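Long-range contact in SusD superfamily protein (Bacteroides thetaiotaomicron VPI-5482, PDB 3HDX), which probably binds polysaccharide at the outer membrane as a SusD homolog, in keeping with a role in carbohydrate uptake: residues G20-T25 against R115-F120. Numbering follows the deposited sequence.
Sequences GVYGLT and RALRAF
Helices 11-30 and 104-129 run nearly parallel where residues 20-25 face 115-120: the short axes cross at 15° and approach to 10.4 Å, with Thr25 and Leu117 in closest backbone register. Leu117 lies between the helices and touches Val21, Tyr22 and Thr25. Its CG lies anti to its own carbonyl carbon (chi1 -70°), and one methyl serves two neighbours. Leu117 CD1 sits almost exactly over the middle of the Tyr22 ring, 3.8 Å from the centroid, a CH-pi contact. Beta-branched Val21, its CG1 anti to the backbone N, sets that methyl 3.8 Å from Leu117 CD1. Leu117 CD2 lies 3.8 Å from Thr25 OG1. That hydroxyl suits a greasy interface because Thr25 OG1 donates to Val21 O at 2.8 Å, from above the carbonyl plane, while Thr25 N uses the same oxygen. Thr25 CG2 meets the apolar edge of the Phe120 ring, 3.9 Å from Phe120 CD2. Phe261 of strand 259-261 packs on both Thr25 and Leu117. The two segments thus meet through apolar and CH-pi packing; Thr25 OG1 is satisfied within its own helix, while Tyr22 OH, hydrogen-bonded to Gln113 OE1 and Phe194 N, adds a polar tie to helix 104-129 through Gln113.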
# COMPACT_ATOMS: atom_id res chain seq x y z
N GLY A 20 10.58 16.40 2.19
CA GLY A 20 11.42 15.42 2.82
C GLY A 20 10.66 14.34 3.56
O GLY A 20 11.08 13.18 3.54
N VAL A 21 9.55 14.70 4.24
CA VAL A 21 8.73 13.68 4.94
C VAL A 21 8.12 12.71 3.89
O VAL A 21 8.13 11.48 4.09
CB VAL A 21 7.66 14.30 5.85
CG1 VAL A 21 6.91 13.19 6.59
CG2 VAL A 21 8.32 15.28 6.86
N TYR A 22 7.64 13.25 2.77
CA TYR A 22 7.16 12.41 1.66
C TYR A 22 8.27 11.49 1.16
O TYR A 22 8.04 10.32 0.91
CB TYR A 22 6.63 13.24 0.49
CG TYR A 22 5.19 13.76 0.66
CD1 TYR A 22 4.10 12.92 0.40
CD2 TYR A 22 4.93 15.04 1.08
CE1 TYR A 22 2.78 13.35 0.57
CE2 TYR A 22 3.62 15.49 1.25
CZ TYR A 22 2.54 14.65 0.97
OH TYR A 22 1.27 15.10 1.13
N GLY A 23 9.47 12.04 0.99
CA GLY A 23 10.59 11.26 0.51
C GLY A 23 10.97 10.11 1.41
O GLY A 23 11.25 9.00 0.94
N LEU A 24 10.98 10.40 2.71
CA LEU A 24 11.27 9.38 3.71
C LEU A 24 10.22 8.29 3.71
O LEU A 24 10.56 7.13 3.92
CB LEU A 24 11.42 10.01 5.10
CG LEU A 24 12.67 10.89 5.30
CD1 LEU A 24 12.53 11.69 6.59
CD2 LEU A 24 13.91 10.00 5.28
N THR A 25 8.95 8.67 3.52
CA THR A 25 7.84 7.68 3.51
C THR A 25 7.98 6.75 2.29
O THR A 25 7.90 5.54 2.41
CB THR A 25 6.46 8.33 3.58
OG1 THR A 25 6.42 9.31 4.64
CG2 THR A 25 5.41 7.23 3.82
N ARG A 115 1.21 14.80 9.69
CA ARG A 115 0.49 14.04 10.70
C ARG A 115 -0.05 12.74 10.06
O ARG A 115 0.04 11.66 10.68
CB ARG A 115 -0.68 14.86 11.28
CG ARG A 115 -1.40 14.20 12.39
CD ARG A 115 -2.59 14.97 12.86
NE ARG A 115 -2.32 16.24 13.48
CZ ARG A 115 -2.07 16.48 14.75
NH1 ARG A 115 -1.79 15.50 15.60
NH2 ARG A 115 -1.97 17.75 15.17
N ALA A 116 -0.65 12.86 8.88
CA ALA A 116 -1.20 11.70 8.18
C ALA A 116 -0.09 10.72 7.74
O ALA A 116 -0.29 9.50 7.82
CB ALA A 116 -2.06 12.15 6.96
N LEU A 117 1.04 11.25 7.28
CA LEU A 117 2.15 10.40 6.88
C LEU A 117 2.70 9.61 8.07
O LEU A 117 3.05 8.43 7.95
CB LEU A 117 3.24 11.21 6.17
CG LEU A 117 2.91 11.73 4.77
CD1 LEU A 117 3.90 12.84 4.34
CD2 LEU A 117 2.93 10.61 3.74
N ARG A 118 2.82 10.27 9.22
CA ARG A 118 3.25 9.59 10.44
C ARG A 118 2.28 8.45 10.81
O ARG A 118 2.72 7.35 11.17
CB ARG A 118 3.43 10.58 11.58
CG ARG A 118 3.76 9.94 12.92
CD ARG A 118 4.18 10.98 13.95
NE ARG A 118 3.04 11.82 14.32
CZ ARG A 118 3.05 12.76 15.27
NH1 ARG A 118 4.19 13.09 15.89
NH2 ARG A 118 1.93 13.42 15.56
N ALA A 119 0.97 8.76 10.75
CA ALA A 119 -0.06 7.78 11.07
C ALA A 119 -0.02 6.60 10.09
O ALA A 119 -0.16 5.43 10.51
CB ALA A 119 -1.46 8.44 11.10
N PHE A 120 0.18 6.91 8.81
CA PHE A 120 0.34 5.85 7.78
C PHE A 120 1.54 4.97 8.09
O PHE A 120 1.44 3.73 8.00
CB PHE A 120 0.44 6.49 6.39
CG PHE A 120 0.75 5.52 5.29
CD1 PHE A 120 -0.22 4.65 4.83
CD2 PHE A 120 2.02 5.48 4.73
CE1 PHE A 120 0.08 3.76 3.79
CE2 PHE A 120 2.32 4.59 3.71
CZ PHE A 120 1.36 3.73 3.23